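Local atomic coordinates of ATP/GTP-binding site-containing protein A (Brucella abortus, PDB entry 6NTR), a protein that functions in the periplasm to maintain the integrity of the bacterial cell envelope. Residues Arg157-Ala170 with Asp185-Asp197. Sequence-based numbering, arbitrary orientation.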
loop_
_atom_site.group_PDB
_atom_site.type_symbol
_atom_site.label_atom_id
_atom_site.label_comp_id
_atom_site.label_asym_id
_atom_site.label_seq_id
_atom_site.Cartn_x
_atom_site.Cartn_y
_atom_site.Cartn_z
ATOM N N ARG A 157 4.081 -12.261 -8.498
ATOM C CA ARG A 157 2.961 -12.105 -9.416
ATOM C C ARG A 157 2.497 -10.698 -9.722
ATOM O O ARG A 157 2.910 -9.747 -9.094
ATOM C CB ARG A 157 1.780 -12.939 -8.956
ATOM C CG ARG A 157 0.843 -12.204 -8.043
ATOM C CD ARG A 157 1.274 -12.371 -6.612
ATOM N NE ARG A 157 0.194 -12.090 -5.693
ATOM C CZ ARG A 157 -0.738 -12.968 -5.374
ATOM N NH1 ARG A 157 -1.689 -12.647 -4.521
ATOM N NH2 ARG A 157 -0.710 -14.171 -5.903
ATOM N N VAL A 158 1.653 -10.591 -10.741
ATOM C CA VAL A 158 1.009 -9.336 -11.109
ATOM C C VAL A 158 -0.416 -9.367 -10.585
ATOM O O VAL A 158 -1.096 -10.402 -10.658
ATOM C CB VAL A 158 1.041 -9.119 -12.627
ATOM C CG1 VAL A 158 0.521 -10.338 -13.342
ATOM C CG2 VAL A 158 0.211 -7.928 -12.983
ATOM N N VAL A 159 -0.859 -8.257 -10.007
ATOM C CA VAL A 159 -2.184 -8.175 -9.422
ATOM C C VAL A 159 -3.025 -7.233 -10.252
ATOM O O VAL A 159 -2.566 -6.151 -10.633
ATOM C CB VAL A 159 -2.142 -7.704 -7.961
ATOM C CG1 VAL A 159 -1.571 -8.784 -7.098
ATOM C CG2 VAL A 159 -1.373 -6.404 -7.828
ATOM N N ALA A 160 -4.260 -7.640 -10.514
ATOM C CA ALA A 160 -5.239 -6.783 -11.153
ATOM C C ALA A 160 -5.878 -5.895 -10.092
ATOM O O ALA A 160 -6.319 -6.395 -9.052
ATOM C CB ALA A 160 -6.299 -7.632 -11.849
ATOM N N THR A 161 -5.902 -4.597 -10.343
ATOM C CA THR A 161 -6.496 -3.654 -9.421
ATOM C C THR A 161 -7.592 -2.820 -10.091
ATOM O O THR A 161 -7.381 -2.253 -11.142
ATOM C CB THR A 161 -5.433 -2.734 -8.792
ATOM O OG1 THR A 161 -5.038 -1.731 -9.724
ATOM C CG2 THR A 161 -4.220 -3.528 -8.387
ATOM N N THR A 162 -8.757 -2.746 -9.466
ATOM C CA THR A 162 -9.869 -1.972 -9.991
ATOM C C THR A 162 -9.970 -0.753 -9.133
ATOM O O THR A 162 -10.061 -0.867 -7.936
ATOM C CB THR A 162 -11.189 -2.724 -9.857
ATOM O OG1 THR A 162 -11.162 -3.870 -10.688
ATOM C CG2 THR A 162 -12.337 -1.865 -10.270
ATOM N N VAL A 163 -9.967 0.414 -9.743
ATOM C CA VAL A 163 -10.035 1.642 -8.996
ATOM C C VAL A 163 -11.385 2.319 -9.138
ATOM O O VAL A 163 -11.883 2.442 -10.226
ATOM C CB VAL A 163 -8.962 2.619 -9.488
ATOM C CG1 VAL A 163 -8.989 3.895 -8.692
ATOM C CG2 VAL A 163 -7.586 1.989 -9.445
ATOM N N VAL A 164 -11.975 2.741 -8.030
ATOM C CA VAL A 164 -13.233 3.454 -8.033
ATOM C C VAL A 164 -12.991 4.775 -7.321
ATOM O O VAL A 164 -12.546 4.787 -6.193
ATOM C CB VAL A 164 -14.347 2.663 -7.332
ATOM C CG1 VAL A 164 -15.614 3.485 -7.237
ATOM C CG2 VAL A 164 -14.613 1.360 -8.050
ATOM N N VAL A 165 -13.299 5.887 -7.981
ATOM C CA VAL A 165 -13.087 7.219 -7.431
ATOM C C VAL A 165 -14.433 7.914 -7.239
ATOM O O VAL A 165 -15.363 7.718 -8.024
ATOM C CB VAL A 165 -12.163 8.035 -8.363
ATOM C CG1 VAL A 165 -11.689 9.292 -7.703
ATOM C CG2 VAL A 165 -11.001 7.194 -8.807
ATOM N N GLY A 166 -14.530 8.730 -6.183
ATOM C CA GLY A 166 -15.702 9.516 -5.886
ATOM C C GLY A 166 -15.475 11.002 -6.087
ATOM O O GLY A 166 -14.557 11.431 -6.795
ATOM N N LYS A 167 -16.356 11.804 -5.511
ATOM C CA LYS A 167 -16.270 13.245 -5.658
ATOM C C LYS A 167 -15.296 13.907 -4.708
ATOM O O LYS A 167 -15.126 13.471 -3.589
ATOM C CB LYS A 167 -17.653 13.888 -5.548
ATOM C CG LYS A 167 -18.247 13.898 -4.160
ATOM C CD LYS A 167 -19.607 14.569 -4.138
ATOM C CE LYS A 167 -20.717 13.541 -3.998
ATOM N NZ LYS A 167 -21.155 13.342 -2.591
ATOM N N GLN A 168 -14.658 14.972 -5.160
ATOM C CA GLN A 168 -13.724 15.670 -4.312
ATOM C C GLN A 168 -14.455 16.268 -3.136
ATOM O O GLN A 168 -15.488 16.876 -3.296
ATOM C CB GLN A 168 -13.021 16.768 -5.091
ATOM C CG GLN A 168 -12.205 16.258 -6.261
ATOM C CD GLN A 168 -11.683 17.374 -7.130
ATOM O OE1 GLN A 168 -11.357 18.446 -6.640
ATOM N NE2 GLN A 168 -11.613 17.132 -8.434
ATOM N N GLN A 169 -13.909 16.085 -1.952
ATOM C CA GLN A 169 -14.492 16.605 -0.742
ATOM C C GLN A 169 -13.398 17.139 0.154
ATOM O O GLN A 169 -12.265 16.743 0.031
ATOM C CB GLN A 169 -15.235 15.496 -0.008
ATOM C CG GLN A 169 -14.348 14.372 0.497
ATOM C CD GLN A 169 -14.651 13.966 1.920
ATOM O OE1 GLN A 169 -14.135 14.546 2.865
ATOM N NE2 GLN A 169 -15.491 12.965 2.078
ATOM N N ALA A 170 -13.734 18.083 1.010
ATOM C CA ALA A 170 -12.777 18.621 1.941
ATOM C C ALA A 170 -13.453 18.757 3.282
ATOM O O ALA A 170 -13.721 19.862 3.721
ATOM C CB ALA A 170 -12.269 19.963 1.463
ATOM N N ASP A 185 -6.973 21.177 1.554
ATOM C CA ASP A 185 -6.963 20.753 0.161
ATOM C C ASP A 185 -7.999 19.649 -0.064
ATOM O O ASP A 185 -8.422 18.962 0.867
ATOM C CB ASP A 185 -5.559 20.268 -0.227
ATOM C CG ASP A 185 -4.480 21.333 -0.003
ATOM O OD1 ASP A 185 -4.826 22.522 0.175
ATOM O OD2 ASP A 185 -3.280 20.981 0.016
ATOM N N GLN A 186 -8.427 19.507 -1.309
ATOM C CA GLN A 186 -9.415 18.513 -1.690
ATOM C C GLN A 186 -8.855 17.105 -1.702
ATOM O O GLN A 186 -7.681 16.919 -1.905
ATOM C CB GLN A 186 -9.973 18.830 -3.073
ATOM C CG GLN A 186 -10.809 20.086 -3.154
ATOM C CD GLN A 186 -12.209 19.890 -2.633
ATOM O OE1 GLN A 186 -12.811 18.849 -2.826
ATOM N NE2 GLN A 186 -12.734 20.899 -1.974
ATOM N N VAL A 187 -9.717 16.122 -1.506
ATOM C CA VAL A 187 -9.321 14.732 -1.545
ATOM C C VAL A 187 -10.294 13.970 -2.412
ATOM O O VAL A 187 -11.371 14.449 -2.700
ATOM C CB VAL A 187 -9.314 14.073 -0.162
ATOM C CG1 VAL A 187 -8.436 14.839 0.806
ATOM C CG2 VAL A 187 -10.724 13.928 0.371
ATOM N N TRP A 188 -9.881 12.805 -2.872
ATOM C CA TRP A 188 -10.741 11.952 -3.653
ATOM C C TRP A 188 -10.942 10.692 -2.858
ATOM O O TRP A 188 -9.982 10.140 -2.357
ATOM C CB TRP A 188 -10.064 11.529 -4.943
ATOM C CG TRP A 188 -9.944 12.561 -5.971
ATOM C CD1 TRP A 188 -10.943 13.093 -6.713
ATOM C CD2 TRP A 188 -8.742 13.169 -6.420
ATOM N NE1 TRP A 188 -10.447 14.010 -7.582
ATOM C CE2 TRP A 188 -9.091 14.076 -7.425
ATOM C CE3 TRP A 188 -7.404 13.039 -6.067
ATOM C CZ2 TRP A 188 -8.151 14.851 -8.077
ATOM C CZ3 TRP A 188 -6.483 13.801 -6.709
ATOM C CH2 TRP A 188 -6.852 14.698 -7.705
ATOM N N PRO A 189 -12.190 10.256 -2.686
ATOM C CA PRO A 189 -12.320 8.977 -2.001
ATOM C C PRO A 189 -11.854 7.942 -2.995
ATOM O O PRO A 189 -12.225 8.037 -4.146
ATOM C CB PRO A 189 -13.814 8.864 -1.756
ATOM C CG PRO A 189 -14.320 10.259 -1.810
ATOM C CD PRO A 189 -13.482 10.933 -2.843
ATOM N N VAL A 190 -11.055 6.974 -2.573
ATOM C CA VAL A 190 -10.558 5.975 -3.503
ATOM C C VAL A 190 -10.706 4.608 -2.872
ATOM O O VAL A 190 -10.366 4.416 -1.699
ATOM C CB VAL A 190 -9.100 6.233 -3.909
ATOM C CG1 VAL A 190 -8.753 5.375 -5.085
ATOM C CG2 VAL A 190 -8.892 7.681 -4.249
ATOM N N THR A 191 -11.242 3.673 -3.647
ATOM C CA THR A 191 -11.320 2.267 -3.296
ATOM C C THR A 191 -10.519 1.495 -4.333
ATOM O O THR A 191 -10.761 1.631 -5.533
ATOM C CB THR A 191 -12.777 1.787 -3.248
ATOM O OG1 THR A 191 -13.488 2.494 -2.226
ATOM C CG2 THR A 191 -12.853 0.309 -2.956
ATOM N N ILE A 192 -9.553 0.711 -3.881
ATOM C CA ILE A 192 -8.797 -0.167 -4.761
ATOM C C ILE A 192 -9.081 -1.598 -4.335
ATOM O O ILE A 192 -8.856 -1.956 -3.173
ATOM C CB ILE A 192 -7.296 0.147 -4.722
ATOM C CG1 ILE A 192 -7.080 1.622 -5.064
ATOM C CG2 ILE A 192 -6.559 -0.727 -5.690
ATOM C CD1 ILE A 192 -5.650 2.000 -5.322
ATOM N N ALA A 193 -9.614 -2.400 -5.256
ATOM C CA ALA A 193 -9.853 -3.815 -5.020
ATOM C C ALA A 193 -8.830 -4.621 -5.799
ATOM O O ALA A 193 -8.603 -4.356 -6.982
ATOM C CB ALA A 193 -11.266 -4.226 -5.425
ATOM N N TYR A 194 -8.225 -5.598 -5.132
ATOM C CA TYR A 194 -7.096 -6.344 -5.657
ATOM C C TYR A 194 -7.570 -7.741 -6.013
ATOM O O TYR A 194 -8.173 -8.426 -5.185
ATOM C CB TYR A 194 -5.959 -6.400 -4.629
ATOM C CG TYR A 194 -5.168 -5.106 -4.400
ATOM C CD1 TYR A 194 -5.741 -4.016 -3.772
ATOM C CD2 TYR A 194 -3.823 -5.016 -4.742
ATOM C CE1 TYR A 194 -5.025 -2.863 -3.542
ATOM C CE2 TYR A 194 -3.095 -3.861 -4.505
ATOM C CZ TYR A 194 -3.706 -2.790 -3.904
ATOM O OH TYR A 194 -2.996 -1.637 -3.662
ATOM N N PHE A 195 -7.315 -8.123 -7.248
ATOM C CA PHE A 195 -7.751 -9.397 -7.758
ATOM C C PHE A 195 -6.621 -10.160 -8.379
ATOM O O PHE A 195 -5.743 -9.600 -9.010
ATOM C CB PHE A 195 -8.823 -9.203 -8.858
ATOM C CG PHE A 195 -10.083 -8.556 -8.387
ATOM C CD1 PHE A 195 -11.047 -9.286 -7.758
ATOM C CD2 PHE A 195 -10.299 -7.225 -8.585
ATOM C CE1 PHE A 195 -12.199 -8.697 -7.318
ATOM C CE2 PHE A 195 -11.446 -6.626 -8.146
ATOM C CZ PHE A 195 -12.397 -7.363 -7.507
ATOM N N ASP A 196 -6.679 -11.459 -8.204
ATOM C CA ASP A 196 -5.715 -12.298 -8.836
ATOM C C ASP A 196 -6.477 -13.291 -9.664
ATOM O O ASP A 196 -7.501 -13.809 -9.264
ATOM C CB ASP A 196 -4.772 -12.997 -7.871
ATOM C CG ASP A 196 -3.558 -13.521 -8.570
ATOM O OD1 ASP A 196 -3.063 -12.837 -9.473
ATOM O OD2 ASP A 196 -3.112 -14.619 -8.245
ATOM N N ASP A 197 -5.939 -13.533 -10.834
ATOM C CA ASP A 197 -6.513 -14.434 -11.801
ATOM C C ASP A 197 -6.609 -15.871 -11.336
ATOM O O ASP A 197 -7.563 -16.558 -11.652
ATOM C CB ASP A 197 -5.698 -14.410 -13.099
ATOM C CG ASP A 197 -4.530 -13.465 -13.042
ATOM O OD1 ASP A 197 -4.708 -12.348 -12.544
ATOM O OD2 ASP A 197 -3.443 -13.839 -13.483
#
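Thr161 CG2 lies over one face of the Tyr194 ring, offset toward its rim, in a CH-pi contact 4.3 Å from the ring centroid. With chi1 at 77°, CG2 of Thr161 stands beside its own backbone N, which lays the methyl on the ring. Thr161 OG1 is hydrogen-bonded to His129. Val159 CG2 meets the same ring obliquely, and Tyr207 packs edge-to-face with it. Gly166 O sits at the edge of the Trp188 indole, near its plane. Gln168 runs alongside the indole, with its CG oblique to the ring near NE1 and its amide plane turned 74° from it. Over one face of the Arg157 guanidinium stands the carboxylate of Asp196. Arg157 NH2 and Asp196 OD2, 3.4 Å apart, form a salt bridge of charges alone: no N-H points at the oxygen.

Strands 159-165 and 187-195 are antiparallel neighbours in the wall of a beta-barrel-like fold, between strands 143-148 and 207-214. Backbone N-H...O hydrogen bonds pair Ala160 with Phe195, Thr162 with Ala193 and Val164 with Thr191 in both directions. Thr161, Val163, Val165, Val190, Ile192 and Tyr194 share one face, where Val163 and Ile192 also touch Leu133 of helix 126-138. Past Gly166 the register slips by one residue. Pairing resumes at Gln169 and Val187, where Val187 N reaches Gln169 O at 3.0 Å.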